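Putative laminarinase (Phanerochaete chrysosporium, PDB 2WLQ) probably hydrolyses beta-1,3-glucans such as laminarin as a family 16 glycosyl hydrolase, and is seen here with its nucleophile disabled and glucose units bound. Local coordinates at residues 26-31 and 254-259; 101-106 and 248-253; 115-120 and 131-136. The protein carries 1 engineered substitution. All coordinates share one frame; numbering follows the deposited sequence. Where two conformers were deposited one is given.

Overall arrangement
The three contacts line one glucan-binding cleft and are nested along the chain, interaction 3 within the loop closed by interaction 2 and both within that closed by interaction 1. Interactions 2 and 3 share a sheet, strands 98-105 and 115-120 being neighbours joined by a probable hydrogen bond from Glu-104 N to Val-116 O (2.8 Å); their centres lie about 11 Å apart and both touch the chain F glucose. Segment 254-259 of interaction 1 follows directly on strand 246-253, the centres of interactions 1 and 2 lying about 13 Å apart. Although its centre is about 17 Å from that of interaction 3, interaction 1 reaches it where Trp-257 CZ3 packs 3.6 Å from Glu-120 CD, beside the chain B glucose.

Interaction 1 of 3, residues 26-31 and 254-259; sequences PTHGRV and CGDWAG. With BGC (beta-D-glucopyranose), chain C; BGC (beta-D-glucopyranose), chain B; BGC (beta-D-glucopyranose), chain D; BGC (beta-D-glucopyranose), chain E.
His-28 and Asp-256 are joined by one short, nearly straight bond, ND1 of His-28 donating to OD2 of Asp-256 over 2.6 Å at 165°. The acceptor lies in the imidazole plane and is met on the syn side, somewhat out of the carboxylate plane, although the flat groups are turned 44° apart. In His-28 the first torsion (CG beside the backbone N, chi1 -52°) places the ring beside Asp-256, and the second turns its ND1 edge to the carboxylate, leaving CE1 3.6 Å from O3 of the chain D glucose. Asp-256 N also donates to Thr-27 O (2.9 Å), while OD2 has a second, weak bond to a further glucose. With an alanine in place of Asp-256, the ring N-H of His-28 would probably lose its acceptor and the imidazole would be freer to turn at the sugar.

Glycines allow the backbones to close in. Gly-255 CA lies 3.6 Å from Gly-29 CA, and a side chain at Gly-255 would run into Thr-27 O. A water bridges His-28 O and Gly-255 N, and CB of Arg-30 rests 4.2 Å from SG of Cys-254, itself disulfide-bonded to Cys-273. On the sugar side, one face of the Trp-257 indole carries the chain B glucose, with CE3 3.8 Å from its O5. Such rings and polar groups set against several bound glucose units are characteristic of the substrate cleft of the family 16 beta-sandwich, whose wall the loop 26-31 and the short helical turn 255-258 help to form.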
loop_
_atom_site.group_PDB
_atom_site.type_symbol
_atom_site.label_atom_id
_atom_site.label_comp_id
_atom_site.label_asym_id
_atom_site.label_seq_id
_atom_site.Cartn_x
_atom_site.Cartn_y
_atom_site.Cartn_z
ATOM N N PRO A 26 -5.960 -11.482 7.173
ATOM C CA PRO A 26 -4.994 -11.698 8.247
ATOM C C PRO A 26 -5.042 -10.590 9.304
ATOM O O PRO A 26 -4.599 -10.816 10.440
ATOM C CB PRO A 26 -3.640 -11.718 7.511
ATOM C CG PRO A 26 -3.954 -12.047 6.114
ATOM C CD PRO A 26 -5.301 -11.413 5.853
ATOM N N THR A 27 -5.536 -9.396 8.950
ATOM C CA THR A 27 -5.655 -8.281 9.891
ATOM C C THR A 27 -7.057 -8.167 10.502
ATOM O O THR A 27 -7.384 -7.172 11.145
ATOM C CB THR A 27 -5.193 -6.933 9.261
ATOM O OG1 THR A 27 -5.857 -6.726 7.998
ATOM C CG2 THR A 27 -3.686 -6.939 9.015
ATOM N N HIS A 28 -7.886 -9.200 10.283
ATOM C CA HIS A 28 -9.146 -9.343 11.029
ATOM C C HIS A 28 -10.174 -8.240 10.784
ATOM O O HIS A 28 -10.999 -7.846 11.660
ATOM C CB HIS A 28 -8.878 -9.517 12.537
ATOM C CG HIS A 28 -7.893 -10.598 12.821
ATOM N ND1 HIS A 28 -6.625 -10.345 13.306
ATOM C CD2 HIS A 28 -7.959 -11.933 12.614
ATOM C CE1 HIS A 28 -5.964 -11.485 13.413
ATOM N NE2 HIS A 28 -6.753 -12.465 13.006
ATOM N N GLY A 29 -10.170 -7.746 9.559
ATOM C CA GLY A 29 -11.057 -6.634 9.222
ATOM C C GLY A 29 -12.486 -7.051 8.888
ATOM O O GLY A 29 -12.785 -8.258 8.761
ATOM N N ARG A 30 -13.351 -6.054 8.763
ATOM C CA ARG A 30 -14.757 -6.300 8.433
ATOM C C ARG A 30 -14.885 -6.342 6.915
ATOM O O ARG A 30 -15.520 -5.499 6.298
ATOM C CB ARG A 30 -15.620 -5.227 9.083
ATOM C CG ARG A 30 -17.133 -5.378 8.876
ATOM C CD ARG A 30 -17.610 -6.691 9.484
ATOM N NE ARG A 30 -19.046 -6.821 9.284
ATOM C CZ ARG A 30 -19.696 -7.979 9.224
ATOM N NH1 ARG A 30 -19.062 -9.140 9.313
ATOM N NH2 ARG A 30 -21.016 -7.936 9.021
ATOM N N VAL A 31 -14.273 -7.368 6.347
ATOM C CA VAL A 31 -14.075 -7.461 4.913
ATOM C C VAL A 31 -14.337 -8.887 4.479
ATOM O O VAL A 31 -14.077 -9.837 5.234
ATOM C CB VAL A 31 -12.623 -7.027 4.534
ATOM C CG1 VAL A 31 -11.607 -8.087 4.960
ATOM C CG2 VAL A 31 -12.508 -6.799 3.006
ATOM N N CYS A 254 -11.786 -1.594 9.008
ATOM C CA CYS A 254 -11.705 -1.825 10.459
ATOM C C CYS A 254 -10.511 -2.749 10.771
ATOM O O CYS A 254 -9.404 -2.497 10.303
ATOM C CB CYS A 254 -13.024 -2.403 10.978
ATOM S SG CYS A 254 -14.483 -1.422 10.515
ATOM N N GLY A 255 -10.691 -3.799 11.573
ATOM C CA GLY A 255 -9.583 -4.709 11.845
ATOM C C GLY A 255 -8.574 -4.186 12.852
ATOM O O GLY A 255 -8.812 -3.200 13.536
ATOM N N ASP A 256 -7.407 -4.805 12.872
ATOM C CA ASP A 256 -6.522 -4.667 14.018
ATOM C C ASP A 256 -5.963 -3.260 14.185
ATOM O O ASP A 256 -5.627 -2.860 15.302
ATOM C CB ASP A 256 -5.436 -5.745 13.939
ATOM C CG ASP A 256 -6.003 -7.159 14.141
ATOM O OD1 ASP A 256 -7.150 -7.273 14.628
ATOM O OD2 ASP A 256 -5.315 -8.160 13.817
ATOM N N TRP A 257 -5.844 -2.496 13.092
ATOM C CA TRP A 257 -5.395 -1.115 13.188
ATOM C C TRP A 257 -6.574 -0.144 13.056
ATOM O O TRP A 257 -6.946 0.519 14.025
ATOM C CB TRP A 257 -4.322 -0.825 12.123
ATOM C CG TRP A 257 -3.751 0.570 12.172
ATOM C CD1 TRP A 257 -3.866 1.469 13.188
ATOM C CD2 TRP A 257 -2.940 1.205 11.173
ATOM N NE1 TRP A 257 -3.213 2.634 12.873
ATOM C CE2 TRP A 257 -2.631 2.493 11.643
ATOM C CE3 TRP A 257 -2.458 0.813 9.918
ATOM C CZ2 TRP A 257 -1.871 3.404 10.900
ATOM C CZ3 TRP A 257 -1.704 1.709 9.188
ATOM C CH2 TRP A 257 -1.423 2.997 9.677
ATOM N N ALA A 258 -7.221 -0.088 11.887
ATOM C CA ALA A 258 -8.246 0.912 11.630
ATOM C C ALA A 258 -9.469 0.826 12.551
ATOM O O ALA A 258 -10.154 1.836 12.752
ATOM C CB ALA A 258 -8.719 0.825 10.170
ATOM N N GLY A 259 -9.715 -0.370 13.080
ATOM C CA GLY A 259 -10.946 -0.606 13.838
ATOM C C GLY A 259 -10.842 -0.328 15.321
ATOM O O GLY A 259 -11.862 -0.385 16.010
HETATM C C2 BGC C . -0.430 -9.516 9.118
HETATM C C3 BGC C . 0.150 -10.934 9.237
HETATM C C4 BGC C . 0.217 -11.652 7.896
HETATM C C5 BGC C . 0.924 -10.762 6.871
HETATM C C6 BGC C . 0.946 -11.315 5.448
HETATM C C1 BGC C . 0.266 -8.758 8.006
HETATM O O2 BGC C . -0.314 -8.787 10.331
HETATM O O3 BGC C . -0.740 -11.717 10.000
HETATM O O4 BGC C . 0.991 -12.833 8.096
HETATM O O5 BGC C . 0.228 -9.516 6.809
HETATM O O6 BGC C . -0.361 -11.537 4.951
HETATM C C2 BGC B . -0.562 -2.673 10.970
HETATM C C3 BGC B . 0.513 -2.415 9.928
HETATM C C4 BGC B . 0.964 -0.972 9.855
HETATM C C5 BGC B . 1.358 -0.491 11.233
HETATM C C6 BGC B . 1.724 0.979 11.218
HETATM C C1 BGC B . -0.111 -2.088 12.299
HETATM O O2 BGC B . -0.766 -4.076 10.998
HETATM O O3 BGC B . 0.057 -2.839 8.670
HETATM O O4 BGC B . 2.126 -0.888 9.020
HETATM O O5 BGC B . 0.266 -0.736 12.122
HETATM O O6 BGC B . 2.250 1.310 12.493
HETATM C C2 BGC D . -1.443 -11.415 12.228
HETATM C C3 BGC D . -1.186 -11.694 13.700
HETATM C C4 BGC D . -0.369 -12.976 13.929
HETATM C C5 BGC D . 0.769 -13.159 12.918
HETATM C C6 BGC D . 1.457 -14.519 13.048
HETATM C C1 BGC D . -0.259 -11.768 11.340
HETATM O O2 BGC D . -1.747 -10.042 12.097
HETATM O O3 BGC D . -2.483 -11.756 14.274
HETATM O O4 BGC D . 0.178 -12.937 15.230
HETATM O O5 BGC D . 0.247 -13.055 11.613
HETATM O O6 BGC D . 0.928 -15.448 12.119
HETATM C C2 BGC E . -1.809 -3.306 15.188
HETATM C C3 BGC E . -0.753 -2.409 14.536
HETATM C C4 BGC E . -0.661 -1.040 15.235
HETATM C C5 BGC E . -0.560 -1.196 16.750
HETATM C C6 BGC E . -0.576 0.171 17.426
HETATM C C1 BGC E . -1.771 -3.263 16.718
HETATM O O2 BGC E . -1.671 -4.653 14.756
HETATM O O3 BGC E . -1.198 -2.255 13.206
HETATM O O4 BGC E . 0.458 -0.287 14.809
HETATM O O5 BGC E . -1.677 -1.940 17.196
HETATM O O6 BGC E . -1.749 0.879 17.071
HETATM O O HOH W 1 -13.190 -5.550 12.369
#

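Interaction 2 of 3, residues 101-106 and 248-253; sequences AAWETD and IINLTF. With BGC (beta-D-glucopyranose), chain F; BGC (beta-D-glucopyranose), chain C.
Trp-103 and Ile-248 run alongside each other from neighbouring strands, the isoleucine backing the indole. CB of Ile-248 sits 3.9 Å from the centroid of the Trp-103 five-membered ring, 21° off its normal, in a CH-pi contact. The opposite face carries the chain F glucose, whose C5 stands over the centre of the ring. Trp-103 CG sits between the backbone N and the carbonyl carbon (chi1 57°), laying the indole against Ile-248 and bringing NE1 to Asn-250. There Trp-103 NE1 donates to Asn-250 OD1 at 2.8 Å, the amide plane turned 78° against the ring and the oxygen sitting a little off the indole plane. Asn-250 ND2 has its own weak bond to Tyr-33. Strands 98-105 and 246-253 pair antiparallel, with Trp-103 and Ile-248 a hydrogen-bonded pair (Ile-248 N to Trp-103 O, 2.8 Å), in the cleft-lining sheet of the family 16 beta-sandwich; a tryptophan face under a pyranose is a classic carbohydrate-binding platform. Ala-101 adds to that platform, its CB 3.4 Å from C6 of the same glucose. Ile-248 CD1 reaches CG2 of Thr-105, 3.8 Å away. On the reverse face of the sheet Ala-102 CB meets Ile-249 CG1 at 4.4 Å.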
loop_
_atom_site.group_PDB
_atom_site.type_symbol
_atom_site.label_atom_id
_atom_site.label_comp_id
_atom_site.label_asym_id
_atom_site.label_seq_id
_atom_site.Cartn_x
_atom_site.Cartn_y
_atom_site.Cartn_z
ATOM N N ALA A 101 -3.859 -0.492 1.188
ATOM C CA ALA A 101 -2.408 -0.601 1.210
ATOM C C ALA A 101 -1.881 -1.087 -0.132
ATOM O O ALA A 101 -2.543 -1.861 -0.848
ATOM C CB ALA A 101 -1.992 -1.573 2.288
ATOM N N ALA A 102 -0.671 -0.611 -0.447
ATOM C CA ALA A 102 0.136 -1.135 -1.558
ATOM C C ALA A 102 1.454 -1.467 -0.900
ATOM O O ALA A 102 2.061 -0.611 -0.264
ATOM C CB ALA A 102 0.323 -0.089 -2.631
ATOM N N TRP A 103 1.868 -2.725 -1.005
ATOM C CA TRP A 103 2.972 -3.210 -0.190
ATOM C C TRP A 103 3.607 -4.446 -0.773
ATOM O O TRP A 103 3.182 -4.920 -1.814
ATOM C CB TRP A 103 2.466 -3.443 1.227
ATOM C CG TRP A 103 1.298 -4.394 1.380
ATOM C CD1 TRP A 103 0.025 -4.238 0.870
ATOM C CD2 TRP A 103 1.286 -5.606 2.127
ATOM N NE1 TRP A 103 -0.777 -5.279 1.280
ATOM C CE2 TRP A 103 -0.025 -6.146 2.033
ATOM C CE3 TRP A 103 2.254 -6.301 2.874
ATOM C CZ2 TRP A 103 -0.401 -7.330 2.694
ATOM C CZ3 TRP A 103 1.869 -7.487 3.530
ATOM C CH2 TRP A 103 0.565 -7.988 3.421
ATOM N N GLU A 104 4.671 -4.925 -0.131
ATOM C CA GLU A 104 5.359 -6.137 -0.580
ATOM C C GLU A 104 5.608 -7.028 0.616
ATOM O O GLU A 104 5.904 -6.529 1.710
ATOM C CB GLU A 104 6.699 -5.794 -1.228
ATOM C CG GLU A 104 6.569 -5.034 -2.513
ATOM C CD GLU A 104 7.864 -4.943 -3.297
ATOM O OE1 GLU A 104 8.929 -5.381 -2.769
ATOM O OE2 GLU A 104 7.850 -4.376 -4.437
ATOM N N THR A 105 5.513 -8.342 0.394
ATOM C CA THR A 105 5.800 -9.313 1.472
ATOM C C THR A 105 5.975 -10.709 0.931
ATOM O O THR A 105 5.697 -10.949 -0.234
ATOM C CB THR A 105 4.669 -9.323 2.511
ATOM O OG1 THR A 105 5.107 -10.014 3.690
ATOM C CG2 THR A 105 3.415 -9.996 1.980
ATOM N N ASP A 106 6.453 -11.633 1.781
ATOM C CA ASP A 106 6.369 -13.075 1.497
ATOM C C ASP A 106 5.406 -13.588 2.549
ATOM O O ASP A 106 5.777 -13.718 3.739
ATOM C CB ASP A 106 7.753 -13.735 1.616
ATOM C CG ASP A 106 7.717 -15.260 1.422
ATOM O OD1 ASP A 106 6.624 -15.839 1.272
ATOM O OD2 ASP A 106 8.820 -15.886 1.403
ATOM N N ILE A 248 1.497 -6.607 -3.271
ATOM C CA ILE A 248 0.096 -6.747 -2.886
ATOM C C ILE A 248 -0.591 -5.385 -2.859
ATOM O O ILE A 248 0.002 -4.398 -2.414
ATOM C CB ILE A 248 -0.026 -7.443 -1.520
ATOM C CG1 ILE A 248 0.643 -8.834 -1.624
ATOM C CG2 ILE A 248 -1.521 -7.575 -1.113
ATOM C CD1 ILE A 248 0.512 -9.712 -0.394
ATOM N N ILE A 249 -1.798 -5.317 -3.410
ATOM C CA ILE A 249 -2.617 -4.105 -3.351
ATOM C C ILE A 249 -3.983 -4.539 -2.832
ATOM O O ILE A 249 -4.597 -5.477 -3.342
ATOM C CB ILE A 249 -2.756 -3.433 -4.725
ATOM C CG1 ILE A 249 -1.359 -3.137 -5.314
ATOM C CG2 ILE A 249 -3.610 -2.147 -4.587
ATOM C CD1 ILE A 249 -1.360 -2.818 -6.820
ATOM N N ASN A 250 -4.445 -3.919 -1.752
ATOM C CA ASN A 250 -5.680 -4.375 -1.114
ATOM C C ASN A 250 -6.467 -3.243 -0.486
ATOM O O ASN A 250 -5.995 -2.101 -0.337
ATOM C CB ASN A 250 -5.366 -5.437 -0.046
ATOM C CG ASN A 250 -4.668 -4.846 1.149
ATOM O OD1 ASN A 250 -3.456 -4.640 1.116
ATOM N ND2 ASN A 250 -5.419 -4.539 2.213
ATOM N N LEU A 251 -7.674 -3.588 -0.048
ATOM C CA LEU A 251 -8.472 -2.676 0.743
ATOM C C LEU A 251 -9.228 -3.488 1.771
ATOM O O LEU A 251 -10.042 -4.334 1.400
ATOM C CB LEU A 251 -9.492 -1.932 -0.130
ATOM C CG LEU A 251 -10.568 -1.126 0.628
ATOM C CD1 LEU A 251 -10.035 -0.025 1.516
ATOM C CD2 LEU A 251 -11.564 -0.591 -0.398
ATOM N N THR A 252 -8.919 -3.264 3.049
ATOM C CA THR A 252 -9.679 -3.847 4.139
ATOM C C THR A 252 -10.411 -2.743 4.873
ATOM O O THR A 252 -10.319 -1.556 4.523
ATOM C CB THR A 252 -8.835 -4.814 5.039
ATOM O OG1 THR A 252 -9.730 -5.586 5.846
ATOM C CG2 THR A 252 -7.836 -4.068 5.921
ATOM N N PHE A 253 -11.202 -3.148 5.866
ATOM C CA PHE A 253 -11.976 -2.250 6.687
ATOM C C PHE A 253 -11.830 -2.614 8.156
ATOM O O PHE A 253 -11.764 -3.794 8.511
ATOM C CB PHE A 253 -13.473 -2.396 6.374
ATOM C CG PHE A 253 -13.830 -2.019 4.988
ATOM C CD1 PHE A 253 -13.870 -2.988 3.972
ATOM C CD2 PHE A 253 -14.133 -0.690 4.702
ATOM C CE1 PHE A 253 -14.179 -2.620 2.657
ATOM C CE2 PHE A 253 -14.475 -0.318 3.417
ATOM C CZ PHE A 253 -14.482 -1.279 2.399
HETATM C C2 BGC F . 1.178 -5.682 7.634
HETATM C C3 BGC F . 0.199 -6.631 6.955
HETATM C C4 BGC F . -0.903 -5.756 6.371
HETATM C C5 BGC F . -0.263 -4.854 5.320
HETATM C C6 BGC F . -1.237 -3.961 4.554
HETATM C C1 BGC F . 1.725 -4.696 6.613
HETATM O O1 BGC F . 2.420 -3.696 7.288
HETATM O O2 BGC F . 2.305 -6.367 8.136
HETATM O O3 BGC F . -0.425 -7.506 7.871
HETATM O O4 BGC F . -1.884 -6.551 5.747
HETATM O O5 BGC F . 0.663 -4.022 5.980
HETATM O O6 BGC F . -1.990 -3.112 5.430
HETATM C C2 BGC C . -0.430 -9.516 9.118
HETATM C C3 BGC C . 0.150 -10.934 9.237
HETATM C C4 BGC C . 0.217 -11.652 7.896
HETATM C C5 BGC C . 0.924 -10.762 6.871
HETATM C C6 BGC C . 0.946 -11.315 5.448
HETATM C C1 BGC C . 0.266 -8.758 8.006
HETATM O O2 BGC C . -0.314 -8.787 10.331
HETATM O O3 BGC C . -0.740 -11.717 10.000
HETATM O O4 BGC C . 0.991 -12.833 8.096
HETATM O O5 BGC C . 0.228 -9.516 6.809
HETATM O O6 BGC C . -0.361 -11.537 4.951
#

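Interaction 3 of 3, residues 115-120 and 131-136; sequences SVDIIE and TLHTGA. Engineered in segment 115-120: Ser-115 (natural residue Glu). With BGC (beta-D-glucopyranose), chain F; BGC (beta-D-glucopyranose), chain B.
Thr-131 offers its carbonyl oxygen to the backbone N of Asp-117, a bond of 2.8 Å that is almost straight (178°). Its side chain lies on the sugar-facing side of the hairpin, near O4 of the chain B glucose. Leu-132 turns to the other face, where its CD2 packs 3.8 Å from CG2 of Val-116. The two side chains run alongside each other into the sandwich interior, where both also touch Ile-196.

His-133 returns to the cleft. Its backbone exchanges two hydrogen bonds with Ser-115, Ser-115 N to His-133 O (2.9 Å) and His-133 N to Ser-115 O. CG lies anti to the carbonyl carbon (chi1 -67°), which carries the ring into the cleft, its NE2 edge toward the chain B glucose. NE2 of His-133 donates to O4 of that sugar at 2.9 Å and 168°. That hydroxyl is gripped twice, since O4 also donates to OE1 of Glu-120 (2.7 Å), while OE2 of Glu-120 takes O3 of the same glucose at 2.6 Å and also O6 of the chain F glucose. OG of Ser-115 lies 3.3 Å from His-133 CB. Ser-115 is engineered, replacing a glutamate. With the natural glutamate at that position, it, Asp-117 and Glu-120 spell Glu-x-Asp-x-x-Glu, the catalytic signature of family 16, in which a classic beta bulge at Ile-118 and Ile-119 brings the three acidic positions to one side of the strand.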
loop_
_atom_site.group_PDB
_atom_site.type_symbol
_atom_site.label_atom_id
_atom_site.label_comp_id
_atom_site.label_asym_id
_atom_site.label_seq_id
_atom_site.Cartn_x
_atom_site.Cartn_y
_atom_site.Cartn_z
ATOM N N SER A 115 8.113 -7.307 5.408
ATOM C CA SER A 115 7.107 -6.604 4.603
ATOM C C SER A 115 7.483 -5.128 4.569
ATOM O O SER A 115 8.040 -4.603 5.535
ATOM C CB SER A 115 5.689 -6.801 5.117
ATOM O OG SER A 115 5.529 -6.298 6.418
ATOM N N VAL A 116 7.231 -4.500 3.418
ATOM C CA VAL A 116 7.430 -3.064 3.213
ATOM C C VAL A 116 6.121 -2.479 2.710
ATOM O O VAL A 116 5.588 -2.923 1.673
ATOM C CB VAL A 116 8.577 -2.762 2.221
ATOM C CG1 VAL A 116 8.494 -3.591 1.019
ATOM C CG2 VAL A 116 8.603 -1.302 1.857
ATOM N N ASP A 117 5.589 -1.527 3.476
ATOM C CA ASP A 117 4.371 -0.790 3.126
ATOM C C ASP A 117 4.783 0.485 2.377
ATOM O O ASP A 117 5.540 1.298 2.909
ATOM C CB ASP A 117 3.591 -0.431 4.398
ATOM C CG ASP A 117 2.913 -1.638 5.035
ATOM O OD1 ASP A 117 1.880 -2.108 4.488
ATOM O OD2 ASP A 117 3.379 -2.090 6.102
ATOM N N ILE A 118 4.320 0.632 1.140
ATOM C CA ILE A 118 4.646 1.775 0.295
ATOM C C ILE A 118 3.535 2.841 0.435
ATOM O O ILE A 118 3.814 4.023 0.631
ATOM C CB ILE A 118 4.789 1.329 -1.159
ATOM C CG1 ILE A 118 5.918 0.279 -1.220
ATOM C CG2 ILE A 118 5.049 2.527 -2.081
ATOM C CD1 ILE A 118 5.881 -0.561 -2.446
ATOM N N ILE A 119 2.276 2.397 0.322
ATOM C CA ILE A 119 1.125 3.247 0.592
ATOM C C ILE A 119 0.331 2.563 1.703
ATOM O O ILE A 119 -0.013 1.377 1.571
ATOM C CB ILE A 119 0.221 3.387 -0.658
ATOM C CG1 ILE A 119 1.047 3.822 -1.855
ATOM C CG2 ILE A 119 -0.960 4.361 -0.370
ATOM C CD1 ILE A 119 0.250 3.897 -3.176
ATOM N N GLU A 120 0.005 3.291 2.777
ATOM C CA GLU A 120 -0.821 2.690 3.830
ATOM C C GLU A 120 -1.363 3.779 4.724
ATOM O O GLU A 120 -0.668 4.736 5.042
ATOM C CB GLU A 120 -0.024 1.678 4.660
ATOM C CG GLU A 120 -0.946 0.767 5.469
ATOM C CD GLU A 120 -0.223 -0.118 6.469
ATOM O OE1 GLU A 120 0.959 0.157 6.802
ATOM O OE2 GLU A 120 -0.871 -1.088 6.927
ATOM N N THR A 131 6.375 1.823 6.002
ATOM C CA THR A 131 6.736 1.053 7.198
ATOM C C THR A 131 7.331 -0.284 6.839
ATOM O O THR A 131 6.852 -0.948 5.924
ATOM C CB THR A 131 5.488 0.807 8.038
ATOM O OG1 THR A 131 4.794 2.052 8.197
ATOM C CG2 THR A 131 5.859 0.252 9.415
ATOM N N LEU A 132 8.349 -0.699 7.588
ATOM C CA LEU A 132 8.824 -2.088 7.485
ATOM C C LEU A 132 8.406 -2.883 8.700
ATOM O O LEU A 132 8.330 -2.348 9.822
ATOM C CB LEU A 132 10.346 -2.163 7.416
ATOM C CG LEU A 132 11.092 -1.247 6.476
ATOM C CD1 LEU A 132 12.592 -1.591 6.493
ATOM C CD2 LEU A 132 10.524 -1.304 5.088
ATOM N N HIS A 133 8.143 -4.155 8.458
ATOM C CA HIS A 133 7.913 -5.149 9.547
ATOM C C HIS A 133 8.864 -6.300 9.318
ATOM O O HIS A 133 8.929 -6.840 8.204
ATOM C CB HIS A 133 6.466 -5.672 9.519
ATOM C CG HIS A 133 5.444 -4.629 9.861
ATOM N ND1 HIS A 133 4.859 -4.520 11.109
ATOM C CD2 HIS A 133 4.923 -3.636 9.114
ATOM C CE1 HIS A 133 4.026 -3.492 11.108
ATOM N NE2 HIS A 133 4.035 -2.942 9.907
ATOM N N THR A 134 9.648 -6.643 10.347
ATOM C CA THR A 134 10.650 -7.703 10.217
ATOM C C THR A 134 10.629 -8.583 11.461
ATOM O O THR A 134 9.892 -8.318 12.412
ATOM C CB THR A 134 12.076 -7.109 10.104
ATOM O OG1 THR A 134 12.427 -6.461 11.334
ATOM C CG2 THR A 134 12.188 -6.074 8.981
ATOM N N GLY A 135 11.481 -9.619 11.430
ATOM C CA GLY A 135 11.856 -10.371 12.653
ATOM C C GLY A 135 12.885 -9.604 13.472
ATOM O O GLY A 135 13.098 -8.403 13.287
ATOM N N ALA A 136 13.546 -10.316 14.388
ATOM C CA ALA A 136 14.435 -9.703 15.365
ATOM C C ALA A 136 15.652 -8.994 14.782
ATOM O O ALA A 136 16.130 -9.344 13.691
ATOM C CB ALA A 136 14.899 -10.758 16.348
HETATM C C2 BGC F . 1.178 -5.682 7.634
HETATM C C3 BGC F . 0.199 -6.631 6.955
HETATM C C4 BGC F . -0.903 -5.756 6.371
HETATM C C5 BGC F . -0.263 -4.854 5.320
HETATM C C6 BGC F . -1.237 -3.961 4.554
HETATM C C1 BGC F . 1.725 -4.696 6.613
HETATM O O1 BGC F . 2.420 -3.696 7.288
HETATM O O2 BGC F . 2.305 -6.367 8.136
HETATM O O3 BGC F . -0.425 -7.506 7.871
HETATM O O4 BGC F . -1.884 -6.551 5.747
HETATM O O5 BGC F . 0.663 -4.022 5.980
HETATM O O6 BGC F . -1.990 -3.112 5.430
HETATM C C2 BGC B . -0.562 -2.673 10.970
HETATM C C3 BGC B . 0.513 -2.415 9.928
HETATM C C4 BGC B . 0.964 -0.972 9.855
HETATM C C5 BGC B . 1.358 -0.491 11.233
HETATM C C6 BGC B . 1.724 0.979 11.218
HETATM C C1 BGC B . -0.111 -2.088 12.299
HETATM O O2 BGC B . -0.766 -4.076 10.998
HETATM O O3 BGC B . 0.057 -2.839 8.670
HETATM O O4 BGC B . 2.126 -0.888 9.020
HETATM O O5 BGC B . 0.266 -0.736 12.122
HETATM O O6 BGC B . 2.250 1.310 12.493
#